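Local coordinates for nitrogenase molybdenum-iron protein beta chain (Clostridium pasteurianum, PDB 4WN9) that forms, with the alpha chain, the nitrogenase component that reduces dinitrogen to ammonia, and shares with it the ligation of an [8Fe-7S] cluster, at residues M29-G34 against T148-M153; H59-A64 against D415-Y420; V174-V179 against M200-S205; G180-R185 against Y421-G426. All coordinates share one frame; numbering follows the deposited sequence.

Contact 1: residues M29-G34 against T148-M153. With PRO (proline), chain K.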
loop_
_atom_site.group_PDB
_atom_site.type_symbol
_atom_site.label_atom_id
_atom_site.label_comp_id
_atom_site.label_asym_id
_atom_site.label_seq_id
_atom_site.Cartn_x
_atom_site.Cartn_y
_atom_site.Cartn_z
ATOM N N MET B 29 -1.645 30.103 -6.074
ATOM C CA MET B 29 -2.710 29.576 -6.913
ATOM C C MET B 29 -3.557 28.558 -6.125
ATOM O O MET B 29 -4.779 28.588 -6.187
ATOM C CB MET B 29 -2.126 28.939 -8.180
ATOM C CG MET B 29 -3.142 28.392 -9.165
ATOM S SD MET B 29 -2.426 27.619 -10.650
ATOM C CE MET B 29 -1.498 29.001 -11.306
ATOM N N TYR B 30 -2.904 27.678 -5.373
ATOM C CA TYR B 30 -3.593 26.722 -4.498
ATOM C C TYR B 30 -4.478 27.427 -3.425
ATOM O O TYR B 30 -5.632 27.070 -3.230
ATOM C CB TYR B 30 -2.568 25.774 -3.861
ATOM C CG TYR B 30 -3.159 24.686 -2.970
ATOM C CD1 TYR B 30 -3.880 23.632 -3.506
ATOM C CD2 TYR B 30 -3.025 24.753 -1.594
ATOM C CE1 TYR B 30 -4.444 22.677 -2.694
ATOM C CE2 TYR B 30 -3.563 23.787 -0.767
ATOM C CZ TYR B 30 -4.294 22.758 -1.321
ATOM O OH TYR B 30 -4.817 21.798 -0.494
ATOM N N ALA B 31 -3.919 28.416 -2.748
ATOM C CA ALA B 31 -4.632 29.217 -1.718
ATOM C C ALA B 31 -5.851 29.877 -2.323
ATOM O O ALA B 31 -6.939 29.770 -1.775
ATOM C CB ALA B 31 -3.685 30.256 -1.107
ATOM N N ALA B 32 -5.699 30.471 -3.510
ATOM C CA ALA B 32 -6.828 31.109 -4.212
ATOM C C ALA B 32 -7.951 30.147 -4.588
ATOM O O ALA B 32 -9.120 30.539 -4.611
ATOM C CB ALA B 32 -6.336 31.815 -5.463
ATOM N N LEU B 33 -7.615 28.895 -4.892
ATOM C CA LEU B 33 -8.627 27.899 -5.213
ATOM C C LEU B 33 -9.360 27.439 -3.965
ATOM O O LEU B 33 -10.377 26.737 -4.040
ATOM C CB LEU B 33 -8.006 26.695 -5.925
ATOM C CG LEU B 33 -7.669 26.943 -7.388
ATOM C CD1 LEU B 33 -6.825 25.806 -7.950
ATOM C CD2 LEU B 33 -8.961 27.108 -8.162
ATOM N N GLY B 34 -8.842 27.833 -2.818
ATOM C CA GLY B 34 -9.545 27.625 -1.554
ATOM C C GLY B 34 -10.479 28.781 -1.192
ATOM O O GLY B 34 -10.829 28.940 -0.035
ATOM N N THR B 148 5.782 29.806 0.848
ATOM C CA THR B 148 5.770 31.234 1.036
ATOM C C THR B 148 4.741 31.905 0.163
ATOM O O THR B 148 4.134 32.870 0.586
ATOM C CB THR B 148 7.137 31.854 0.710
ATOM O OG1 THR B 148 8.171 30.905 0.995
ATOM C CG2 THR B 148 7.345 33.115 1.552
ATOM N N GLY B 149 4.537 31.381 -1.053
ATOM C CA GLY B 149 3.497 31.894 -1.948
ATOM C C GLY B 149 2.109 31.732 -1.363
ATOM O O GLY B 149 1.242 32.633 -1.445
ATOM N N PHE B 150 1.881 30.571 -0.768
ATOM C CA PHE B 150 0.637 30.305 -0.099
ATOM C C PHE B 150 0.442 31.298 1.043
ATOM O O PHE B 150 -0.628 31.883 1.185
ATOM C CB PHE B 150 0.661 28.877 0.434
ATOM C CG PHE B 150 -0.574 28.479 1.181
ATOM C CD1 PHE B 150 -0.683 28.727 2.538
ATOM C CD2 PHE B 150 -1.594 27.815 0.550
ATOM C CE1 PHE B 150 -1.788 28.321 3.227
ATOM C CE2 PHE B 150 -2.691 27.400 1.244
ATOM C CZ PHE B 150 -2.784 27.663 2.591
ATOM N N ALA B 151 1.486 31.493 1.836
ATOM C CA ALA B 151 1.419 32.394 3.014
ATOM C C ALA B 151 1.075 33.795 2.576
ATOM O O ALA B 151 0.271 34.494 3.239
ATOM C CB ALA B 151 2.749 32.411 3.759
ATOM N N ASN B 152 1.693 34.207 1.471
ATOM C CA ASN B 152 1.430 35.533 0.900
ATOM C C ASN B 152 0.036 35.719 0.374
ATOM O O ASN B 152 -0.565 36.770 0.589
ATOM C CB ASN B 152 2.435 35.881 -0.179
ATOM C CG ASN B 152 3.775 36.235 0.403
ATOM O OD1 ASN B 152 3.855 36.667 1.541
ATOM N ND2 ASN B 152 4.825 36.027 -0.356
ATOM N N MET B 153 -0.499 34.718 -0.306
ATOM C CA MET B 153 -1.870 34.826 -0.793
ATOM C C MET B 153 -2.847 34.920 0.355
ATOM O O MET B 153 -3.868 35.585 0.251
ATOM C CB MET B 153 -2.232 33.644 -1.667
ATOM C CG MET B 153 -3.602 33.753 -2.330
ATOM S SD MET B 153 -3.636 34.852 -3.757
ATOM C CE MET B 153 -4.238 36.389 -3.048
HETATM N N PRO K . -1.541 19.017 -1.585
HETATM C CA PRO K . -0.578 18.976 -0.520
HETATM C C PRO K . -0.823 17.935 0.560
HETATM O O PRO K . -1.505 16.916 0.369
HETATM C CB PRO K . -0.625 20.397 0.013
HETATM C CG PRO K . -1.020 21.235 -1.173
HETATM C CD PRO K . -1.486 20.325 -2.257
HETATM O OXT PRO K . -0.281 18.104 1.634
#
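Tyr30 of helix 24-32 reaches across to Phe150 of helix 146-161. CG of Tyr30 lies anti to the backbone N (chi1 -177°), and this turn carries the ring from CB toward the other helix although CB itself does not point there. On one flank of the ring, CD2 meets CE2 of Phe150 at 3.9 Å. The phenylalanine sits near the plane of the tyrosine ring, at its edge. Further out, the bound proline lies over one tyrosine face. Its CG is 3.6 Å from CZ of Tyr30, displaced toward the rim. The tip, OH, is hydrogen-bonded to Val179 O and Thr204 OG1, so the polar end of this buried ring is satisfied.

Ala31 fills the space between Phe150 and Met153. Its CB is 3.6 Å from CD2 of Phe150 and 3.7 Å from CG of Met153. The methionine chain then bends at chi2 (77°), and its SD comes to 4.4 Å from CB of Ala32. Pro202 also covers Ala31 and Phe150. Residues 29-34 and 148-153 thus meet through apolar groups, and Asn152 adds a hydrogen bond to Gln24 of helix 24-32 beside them. The OH holds the tyrosine to Val179 and Thr204, while its ring forms one wall against the proline.

Contact 2: residues H59-A64 against D415-Y420. With FE (Fe (III) ion), chain M; PRO (proline), chain K.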
loop_
_atom_site.group_PDB
_atom_site.type_symbol
_atom_site.label_atom_id
_atom_site.label_comp_id
_atom_site.label_asym_id
_atom_site.label_seq_id
_atom_site.Cartn_x
_atom_site.Cartn_y
_atom_site.Cartn_z
ATOM N N HIS B 59 -1.181 16.233 -9.559
ATOM C CA HIS B 59 -1.294 15.753 -8.181
ATOM C C HIS B 59 -2.705 15.231 -7.897
ATOM O O HIS B 59 -2.881 14.100 -7.426
ATOM C CB HIS B 59 -0.883 16.877 -7.205
ATOM C CG HIS B 59 -1.112 16.554 -5.756
ATOM N ND1 HIS B 59 -0.090 16.199 -4.898
ATOM C CD2 HIS B 59 -2.250 16.505 -5.019
ATOM C CE1 HIS B 59 -0.584 15.946 -3.700
ATOM N NE2 HIS B 59 -1.892 16.144 -3.743
ATOM N N PHE B 60 -3.724 16.040 -8.206
ATOM C CA PHE B 60 -5.075 15.734 -7.811
ATOM C C PHE B 60 -5.891 14.928 -8.832
ATOM O O PHE B 60 -6.930 14.376 -8.490
ATOM C CB PHE B 60 -5.804 17.034 -7.515
ATOM C CG PHE B 60 -5.356 17.688 -6.264
ATOM C CD1 PHE B 60 -5.747 17.191 -5.043
ATOM C CD2 PHE B 60 -4.528 18.781 -6.308
ATOM C CE1 PHE B 60 -5.330 17.781 -3.879
ATOM C CE2 PHE B 60 -4.121 19.387 -5.146
ATOM C CZ PHE B 60 -4.518 18.873 -3.935
ATOM N N LYS B 61 -5.419 14.869 -10.073
ATOM C CA LYS B 61 -6.177 14.310 -11.156
ATOM C C LYS B 61 -7.532 15.050 -11.225
ATOM O O LYS B 61 -8.599 14.450 -11.227
ATOM C CB LYS B 61 -6.366 12.801 -10.997
ATOM C CG LYS B 61 -5.126 11.972 -10.718
ATOM C CD LYS B 61 -3.926 12.318 -11.588
ATOM C CE LYS B 61 -2.845 11.225 -11.536
ATOM N NZ LYS B 61 -1.545 11.797 -12.050
ATOM N N GLU B 62 -7.452 16.380 -11.249
ATOM C CA GLU B 62 -8.609 17.263 -11.225
ATOM C C GLU B 62 -8.266 18.467 -12.074
ATOM O O GLU B 62 -7.101 18.852 -12.191
ATOM C CB GLU B 62 -8.918 17.745 -9.793
ATOM C CG GLU B 62 -9.630 16.750 -8.888
ATOM C CD GLU B 62 -11.034 16.440 -9.345
ATOM O OE1 GLU B 62 -11.894 17.316 -9.156
ATOM O OE2 GLU B 62 -11.278 15.322 -9.852
ATOM N N PRO B 63 -9.281 19.089 -12.674
ATOM C CA PRO B 63 -8.981 20.382 -13.243
ATOM C C PRO B 63 -8.358 21.310 -12.217
ATOM O O PRO B 63 -8.536 21.123 -11.001
ATOM C CB PRO B 63 -10.377 20.907 -13.663
ATOM C CG PRO B 63 -11.214 19.679 -13.784
ATOM C CD PRO B 63 -10.725 18.812 -12.671
ATOM N N ALA B 64 -7.619 22.308 -12.701
ATOM C CA ALA B 64 -7.092 23.414 -11.854
ATOM C C ALA B 64 -6.970 24.650 -12.735
ATOM O O ALA B 64 -6.075 24.733 -13.589
ATOM C CB ALA B 64 -5.744 23.053 -11.256
ATOM N N ASP B 415 1.698 10.360 -9.068
ATOM C CA ASP B 415 1.843 9.006 -9.624
ATOM C C ASP B 415 0.993 7.926 -8.976
ATOM O O ASP B 415 1.240 6.731 -9.176
ATOM C CB ASP B 415 3.319 8.610 -9.630
ATOM C CG ASP B 415 3.951 8.630 -8.254
ATOM O OD1 ASP B 415 3.505 9.366 -7.336
ATOM O OD2 ASP B 415 4.949 7.931 -8.107
ATOM N N ARG B 416 -0.010 8.324 -8.211
ATOM C CA ARG B 416 -0.955 7.364 -7.652
ATOM C C ARG B 416 -2.368 7.937 -7.658
ATOM O O ARG B 416 -2.545 9.141 -7.837
ATOM C CB ARG B 416 -0.546 6.959 -6.233
ATOM C CG ARG B 416 0.739 6.168 -6.108
ATOM C CD ARG B 416 0.656 4.834 -6.848
ATOM N NE ARG B 416 1.806 3.952 -6.674
ATOM C CZ ARG B 416 2.891 3.968 -7.455
ATOM N NH1 ARG B 416 3.012 4.838 -8.454
ATOM N NH2 ARG B 416 3.864 3.124 -7.231
ATOM N N TYR B 417 -3.354 7.059 -7.452
ATOM C CA TYR B 417 -4.771 7.373 -7.620
ATOM C C TYR B 417 -5.532 7.211 -6.312
ATOM O O TYR B 417 -5.618 6.125 -5.737
ATOM C CB TYR B 417 -5.374 6.496 -8.721
ATOM C CG TYR B 417 -4.845 6.903 -10.063
ATOM C CD1 TYR B 417 -3.659 6.390 -10.562
ATOM C CD2 TYR B 417 -5.504 7.866 -10.809
ATOM C CE1 TYR B 417 -3.143 6.841 -11.772
ATOM C CE2 TYR B 417 -5.024 8.285 -11.998
ATOM C CZ TYR B 417 -3.844 7.778 -12.484
ATOM O OH TYR B 417 -3.387 8.261 -13.690
ATOM N N GLY B 418 -6.091 8.323 -5.847
ATOM C CA GLY B 418 -6.950 8.328 -4.685
ATOM C C GLY B 418 -6.284 8.734 -3.377
ATOM O O GLY B 418 -6.940 8.794 -2.354
ATOM N N HIS B 419 -4.994 9.049 -3.406
ATOM C CA HIS B 419 -4.295 9.437 -2.188
ATOM C C HIS B 419 -4.860 10.731 -1.640
ATOM O O HIS B 419 -4.844 10.943 -0.440
ATOM C CB HIS B 419 -2.800 9.588 -2.442
ATOM C CG HIS B 419 -2.461 10.603 -3.491
ATOM N ND1 HIS B 419 -2.285 11.940 -3.211
ATOM C CD2 HIS B 419 -2.257 10.465 -4.816
ATOM C CE1 HIS B 419 -2.008 12.583 -4.330
ATOM N NE2 HIS B 419 -1.980 11.707 -5.316
ATOM N N TYR B 420 -5.379 11.584 -2.522
ATOM C CA TYR B 420 -5.912 12.885 -2.111
ATOM C C TYR B 420 -7.242 12.735 -1.367
ATOM O O TYR B 420 -7.813 13.739 -0.950
ATOM C CB TYR B 420 -6.050 13.829 -3.322
ATOM C CG TYR B 420 -6.333 13.047 -4.567
ATOM C CD1 TYR B 420 -7.610 12.569 -4.824
ATOM C CD2 TYR B 420 -5.323 12.685 -5.422
ATOM C CE1 TYR B 420 -7.870 11.787 -5.922
ATOM C CE2 TYR B 420 -5.583 11.899 -6.528
ATOM C CZ TYR B 420 -6.865 11.455 -6.761
ATOM O OH TYR B 420 -7.125 10.653 -7.840
HETATM FE FE FE M . -10.329 13.524 -10.630
HETATM N N PRO K . -1.541 19.017 -1.585
HETATM C CA PRO K . -0.578 18.976 -0.520
HETATM C C PRO K . -0.823 17.935 0.560
HETATM O O PRO K . -1.505 16.916 0.369
HETATM C CB PRO K . -0.625 20.397 0.013
HETATM C CG PRO K . -1.020 21.235 -1.173
HETATM C CD PRO K . -1.486 20.325 -2.257
HETATM O OXT PRO K . -0.281 18.104 1.634
HETATM O O HOH W 1 -9.496 13.330 -8.720
HETATM O O HOH W 2 -11.240 13.804 -12.482
#
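The C-terminal end of helix 46-60, where His59 and Phe60 meet His419 and Tyr420, runs directly into an iron site at the interface with the second subunit. The two histidines form a T-shaped pair, with ring planes at 89° and the edge of His419 directed at the face of His59. CE1 of His419 stands 3.6 Å from NE2 of His59. Phe60 and Tyr420 run antiparallel alongside each other, with CD1 of Phe60 3.8 Å from CB of Tyr420. The carbonyl O of Phe60 sits over one face of the tyrosine ring, 3.4 Å from its CZ, and accepts a bond from an iron-bound water. Gly418 covers the opposite face.

Lys61 leaves the helix with positive phi. Its chain passes across Tyr417, CE to CE2 at 3.7 Å. NZ turns back to the carbonyls of Arg58 and Met414. The iron is bound by Lys61 O at 2.0 Å and Glu62 OE2 at 2.2 Å. Two waters, with Asp301 and Asp305 of the second subunit, complete the shell. Six oxygens, from two copies of the chain and two waters, make an intersubunit iron site at the end of a helix.

Contact 3: residues V174-V179 against M200-S205. With PRO (proline), chain K.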
loop_
_atom_site.group_PDB
_atom_site.type_symbol
_atom_site.label_atom_id
_atom_site.label_comp_id
_atom_site.label_asym_id
_atom_site.label_seq_id
_atom_site.Cartn_x
_atom_site.Cartn_y
_atom_site.Cartn_z
ATOM N N VAL B 174 -9.496 29.236 11.489
ATOM C CA VAL B 174 -8.398 28.269 11.375
ATOM C C VAL B 174 -7.741 28.394 9.997
ATOM O O VAL B 174 -8.404 28.290 8.983
ATOM C CB VAL B 174 -8.869 26.816 11.688
ATOM C CG1 VAL B 174 -10.101 26.435 10.897
ATOM C CG2 VAL B 174 -7.761 25.811 11.444
ATOM N N ILE B 175 -6.447 28.698 9.993
ATOM C CA ILE B 175 -5.663 28.718 8.784
ATOM C C ILE B 175 -4.873 27.402 8.765
ATOM O O ILE B 175 -3.899 27.249 9.488
ATOM C CB ILE B 175 -4.710 29.926 8.743
ATOM C CG1 ILE B 175 -5.497 31.237 8.821
ATOM C CG2 ILE B 175 -3.900 29.932 7.449
ATOM C CD1 ILE B 175 -4.609 32.473 8.854
ATOM N N PRO B 176 -5.302 26.459 7.928
ATOM C CA PRO B 176 -4.761 25.088 7.928
ATOM C C PRO B 176 -3.345 24.923 7.380
ATOM O O PRO B 176 -2.754 23.840 7.499
ATOM C CB PRO B 176 -5.747 24.347 7.019
ATOM C CG PRO B 176 -6.156 25.367 6.017
ATOM C CD PRO B 176 -6.202 26.683 6.784
ATOM N N GLY B 177 -2.820 25.950 6.719
ATOM C CA GLY B 177 -1.498 25.852 6.151
ATOM C C GLY B 177 -1.522 25.116 4.820
ATOM O O GLY B 177 -2.599 24.855 4.249
ATOM N N PHE B 178 -0.325 24.826 4.320
ATOM C CA PHE B 178 -0.149 24.187 3.013
ATOM C C PHE B 178 -0.351 22.673 3.153
ATOM O O PHE B 178 0.611 21.866 3.135
ATOM C CB PHE B 178 1.217 24.549 2.407
ATOM C CG PHE B 178 1.338 24.180 0.960
ATOM C CD1 PHE B 178 0.610 24.848 0.003
ATOM C CD2 PHE B 178 2.119 23.096 0.572
ATOM C CE1 PHE B 178 0.699 24.490 -1.340
ATOM C CE2 PHE B 178 2.186 22.713 -0.755
ATOM C CZ PHE B 178 1.487 23.429 -1.714
ATOM N N VAL B 179 -1.616 22.302 3.320
ATOM C CA VAL B 179 -2.025 20.901 3.433
ATOM C C VAL B 179 -3.099 20.561 2.391
ATOM O O VAL B 179 -3.695 21.440 1.772
ATOM C CB VAL B 179 -2.587 20.595 4.836
ATOM C CG1 VAL B 179 -1.538 20.815 5.919
ATOM C CG2 VAL B 179 -3.831 21.436 5.094
ATOM N N MET B 200 -12.730 28.238 8.282
ATOM C CA MET B 200 -11.448 27.843 7.717
ATOM C C MET B 200 -11.213 28.554 6.402
ATOM O O MET B 200 -12.094 28.575 5.557
ATOM C CB MET B 200 -11.429 26.331 7.429
ATOM C CG MET B 200 -10.145 25.808 6.799
ATOM S SD MET B 200 -10.175 24.006 6.474
ATOM C CE MET B 200 -10.039 23.352 8.125
ATOM N N PHE B 201 -9.997 29.067 6.217
ATOM C CA PHE B 201 -9.553 29.619 4.922
ATOM C C PHE B 201 -8.042 29.507 4.832
ATOM O O PHE B 201 -7.359 29.604 5.859
ATOM C CB PHE B 201 -9.974 31.099 4.763
ATOM C CG PHE B 201 -9.133 32.073 5.554
ATOM C CD1 PHE B 201 -9.266 32.170 6.917
ATOM C CD2 PHE B 201 -8.236 32.927 4.917
ATOM C CE1 PHE B 201 -8.510 33.074 7.635
ATOM C CE2 PHE B 201 -7.472 33.827 5.633
ATOM C CZ PHE B 201 -7.611 33.902 7.001
ATOM N N PRO B 202 -7.496 29.250 3.641
ATOM C CA PRO B 202 -8.237 28.820 2.478
ATOM C C PRO B 202 -8.735 27.438 2.740
ATOM O O PRO B 202 -8.214 26.786 3.622
ATOM C CB PRO B 202 -7.179 28.771 1.373
ATOM C CG PRO B 202 -6.082 29.619 1.835
ATOM C CD PRO B 202 -6.095 29.552 3.331
ATOM N N ASP B 203 -9.745 26.999 2.011
ATOM C CA ASP B 203 -10.223 25.654 2.145
ATOM C C ASP B 203 -10.432 25.092 0.740
ATOM O O ASP B 203 -11.364 25.490 0.040
ATOM C CB ASP B 203 -11.502 25.619 3.016
ATOM C CG ASP B 203 -12.173 24.275 2.998
ATOM O OD1 ASP B 203 -11.508 23.277 2.633
ATOM O OD2 ASP B 203 -13.379 24.208 3.291
ATOM N N THR B 204 -9.555 24.168 0.316
ATOM C CA THR B 204 -9.672 23.579 -1.036
ATOM C C THR B 204 -10.553 22.342 -1.128
ATOM O O THR B 204 -10.758 21.789 -2.226
ATOM C CB THR B 204 -8.303 23.209 -1.648
ATOM O OG1 THR B 204 -7.574 22.329 -0.763
ATOM C CG2 THR B 204 -7.511 24.458 -1.944
ATOM N N SER B 205 -11.075 21.880 -0.001
ATOM C CA SER B 205 -11.984 20.727 -0.050
ATOM C C SER B 205 -13.222 21.121 -0.856
ATOM O O SER B 205 -13.713 22.249 -0.746
ATOM C CB SER B 205 -12.360 20.244 1.361
ATOM O OG SER B 205 -13.193 21.180 2.044
HETATM N N PRO K . -1.541 19.017 -1.585
HETATM C CA PRO K . -0.578 18.976 -0.520
HETATM C C PRO K . -0.823 17.935 0.560
HETATM O O PRO K . -1.505 16.916 0.369
HETATM C CB PRO K . -0.625 20.397 0.013
HETATM C CG PRO K . -1.020 21.235 -1.173
HETATM C CD PRO K . -1.486 20.325 -2.257
HETATM O OXT PRO K . -0.281 18.104 1.634
#
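Val174 O receives two groups from residues 200-205. Phe201 N donates a hydrogen bond to it at 3.3 Å, and CA of Met200 makes a CA-H...O contact. A second such contact runs the other way, from CA of Ile175 to Phe201 O. These links close the end of a parallel bridge between Val174 and Met200.

The side chains of that pair lie on the same face of the sheet. CG1 of Val174 meets CB of Met200 at 3.7 Å, and the methionine continues extended from CB before bending at chi3 (-73°). On the next residues, Ile175 and Phe201 lie side by side and point the same way. CG1 of the isoleucine is 3.7 Å from CE1 of the ring. Pro176, just after the strand, turns its own ring to 200-205, with CD 3.3 Å from Phe201 O and CG 3.5 Å from Pro202 O. Pro202 follows a cis peptide bond, and its buried O has no polar partner in the model. Beyond it, Asp203 OD1 accepts from N of Ser205, which makes an Asx turn, and also from its OG.

At the far end of 174-179, CZ of Phe178 is 3.4 Å from CG of the bound proline, which lies over the ring face. Strands 172-175 and 198-200 are neighbours in a parallel sheet and are joined through helix 181-194, a beta-alpha-beta crossover.

Contact 4: residues G180-R185 against Y421-G426. With PRO (proline), chain K.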
loop_
_atom_site.group_PDB
_atom_site.type_symbol
_atom_site.label_atom_id
_atom_site.label_comp_id
_atom_site.label_asym_id
_atom_site.label_seq_id
_atom_site.Cartn_x
_atom_site.Cartn_y
_atom_site.Cartn_z
ATOM N N GLY B 180 -3.338 19.277 2.189
ATOM C CA GLY B 180 -4.238 18.843 1.137
ATOM C C GLY B 180 -5.702 19.036 1.520
ATOM O O GLY B 180 -6.025 19.220 2.693
ATOM N N PRO B 181 -6.591 18.974 0.544
ATOM C CA PRO B 181 -8.027 19.019 0.879
ATOM C C PRO B 181 -8.532 17.944 1.858
ATOM O O PRO B 181 -9.487 18.200 2.633
ATOM C CB PRO B 181 -8.721 18.856 -0.485
ATOM C CG PRO B 181 -7.660 18.326 -1.426
ATOM C CD PRO B 181 -6.359 18.890 -0.910
ATOM N N ALA B 182 -7.949 16.743 1.816
ATOM C CA ALA B 182 -8.289 15.704 2.798
ATOM C C ALA B 182 -8.001 16.138 4.244
ATOM O O ALA B 182 -8.727 15.782 5.202
ATOM C CB ALA B 182 -7.540 14.416 2.481
ATOM N N ASP B 183 -6.914 16.873 4.392
ATOM C CA ASP B 183 -6.457 17.369 5.668
ATOM C C ASP B 183 -7.398 18.464 6.142
ATOM O O ASP B 183 -7.723 18.524 7.311
ATOM C CB ASP B 183 -5.024 17.924 5.553
ATOM C CG ASP B 183 -4.003 16.844 5.178
ATOM O OD1 ASP B 183 -4.122 15.698 5.670
ATOM O OD2 ASP B 183 -3.083 17.155 4.395
ATOM N N MET B 184 -7.850 19.294 5.215
ATOM C CA MET B 184 -8.815 20.344 5.522
ATOM C C MET B 184 -10.137 19.731 5.993
ATOM O O MET B 184 -10.645 20.144 7.026
ATOM C CB MET B 184 -9.000 21.258 4.321
ATOM C CG MET B 184 -7.828 22.189 4.101
ATOM S SD MET B 184 -7.514 22.556 2.354
ATOM C CE MET B 184 -6.207 23.737 2.567
ATOM N N ARG B 185 -10.642 18.714 5.287
ATOM C CA ARG B 185 -11.855 18.029 5.698
ATOM C C ARG B 185 -11.712 17.467 7.101
ATOM O O ARG B 185 -12.614 17.614 7.922
ATOM C CB ARG B 185 -12.203 16.880 4.750
ATOM C CG ARG B 185 -12.629 17.297 3.371
ATOM C CD ARG B 185 -12.842 16.094 2.485
ATOM N NE ARG B 185 -13.137 16.495 1.111
ATOM C CZ ARG B 185 -14.356 16.613 0.615
ATOM N NH1 ARG B 185 -15.412 16.378 1.383
ATOM N NH2 ARG B 185 -14.525 16.954 -0.649
ATOM N N TYR B 421 -7.736 11.506 -1.181
ATOM C CA TYR B 421 -8.918 11.329 -0.330
ATOM C C TYR B 421 -8.550 10.967 1.116
ATOM O O TYR B 421 -9.413 10.753 1.933
ATOM C CB TYR B 421 -9.906 10.309 -0.939
ATOM C CG TYR B 421 -10.434 10.697 -2.309
ATOM C CD1 TYR B 421 -11.029 11.939 -2.548
ATOM C CD2 TYR B 421 -10.342 9.843 -3.351
ATOM C CE1 TYR B 421 -11.495 12.284 -3.825
ATOM C CE2 TYR B 421 -10.791 10.177 -4.600
ATOM C CZ TYR B 421 -11.380 11.398 -4.839
ATOM O OH TYR B 421 -11.833 11.666 -6.143
ATOM N N ASN B 422 -7.264 10.933 1.434
ATOM C CA ASN B 422 -6.813 10.449 2.734
ATOM C C ASN B 422 -6.042 11.496 3.499
ATOM O O ASN B 422 -5.064 12.035 2.986
ATOM C CB ASN B 422 -5.900 9.226 2.572
ATOM C CG ASN B 422 -6.634 8.016 2.026
ATOM O OD1 ASN B 422 -7.821 7.803 2.313
ATOM N ND2 ASN B 422 -5.926 7.213 1.232
ATOM N N PRO B 423 -6.446 11.752 4.757
ATOM C CA PRO B 423 -5.718 12.727 5.528
ATOM C C PRO B 423 -4.409 12.160 6.085
ATOM O O PRO B 423 -4.306 10.954 6.341
ATOM C CB PRO B 423 -6.691 13.049 6.662
ATOM C CG PRO B 423 -7.392 11.744 6.906
ATOM C CD PRO B 423 -7.527 11.122 5.532
ATOM N N LYS B 424 -3.425 13.028 6.278
ATOM C CA LYS B 424 -2.263 12.714 7.111
ATOM C C LYS B 424 -2.375 13.369 8.493
ATOM O O LYS B 424 -1.641 13.013 9.388
ATOM C CB LYS B 424 -0.974 13.203 6.444
ATOM C CG LYS B 424 -0.974 14.663 6.029
ATOM C CD LYS B 424 0.337 15.030 5.357
ATOM C CE LYS B 424 0.244 16.332 4.581
ATOM N NZ LYS B 424 -0.729 16.230 3.477
ATOM N N VAL B 425 -3.291 14.317 8.654
ATOM C CA VAL B 425 -3.450 15.001 9.928
ATOM C C VAL B 425 -4.437 14.301 10.851
ATOM O O VAL B 425 -5.262 13.498 10.419
ATOM C CB VAL B 425 -3.879 16.465 9.736
ATOM C CG1 VAL B 425 -2.834 17.211 8.929
ATOM C CG2 VAL B 425 -5.275 16.552 9.102
ATOM N N GLY B 426 -4.343 14.609 12.135
ATOM C CA GLY B 426 -5.292 14.092 13.112
ATOM C C GLY B 426 -4.924 12.715 13.612
ATOM O O GLY B 426 -3.914 12.136 13.203
HETATM N N PRO K . -1.541 19.017 -1.585
HETATM C CA PRO K . -0.578 18.976 -0.520
HETATM C C PRO K . -0.823 17.935 0.560
HETATM O O PRO K . -1.505 16.916 0.369
HETATM C CB PRO K . -0.625 20.397 0.013
HETATM C CG PRO K . -1.020 21.235 -1.173
HETATM C CD PRO K . -1.486 20.325 -2.257
HETATM O OXT PRO K . -0.281 18.104 1.634
#
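Charge and hydrogen bonding centre on Asp183, which meets Lys424 with both carboxylate oxygens. OD2 forms a salt bridge with NZ of Lys424 at 2.7 Å, using its syn lone pair. On the anti side, 25° out of the carboxylate plane, OD2 also takes the N-H of Gly180 at 3.1 Å. Gly180 is the N-cap of helix 181-194, and Asp183 stands at its N3 position. OD1 takes the backbone N of Lys424 at 2.8 Å, nearly end-on to the C-O bond, and a weak bond from Val425 N. The lysine chain stays extended until chi4 (-63°), where it bends. NZ there also donates to OXT of the bound proline at 2.7 Å.

Van der Waals packing flanks the polar group. CB of Ala182 presses on the backbone of 421-426, 3.4 Å from C of Asn422, and lies near the ring of Pro423. CG2 of Val425 covers Asp183 O at 3.6 Å.

Asn422 is hydrogen-bonded to Glu435 of the second subunit. Within the contact, one carboxylate receives four donors, counting the weak one. Its charge is probably balanced by Lys424. The aspartate in turn probably positions the ammonium group that the carboxylate of the proline meets.

The bound proline touches all four contacts. Contacts 1 and 3 lie about 10 Å apart by their centres, as do contacts 3 and 4; contacts 1 and 2 are the most distant, at about 19 Å. Along the chain, contact 1 closes before contacts 3 and 4 open, and contact 3 is nested inside the loop closed by contact 2. Strand 172-175 of contact 3 leads into helix 181-194 of contact 4. The loop before helix 426-448 supplies the second segments of contacts 2 and 4, and both contacts reach the second subunit. Remote parts of the chain thus converge on one buried pocket, with the interface iron bound within contact 2.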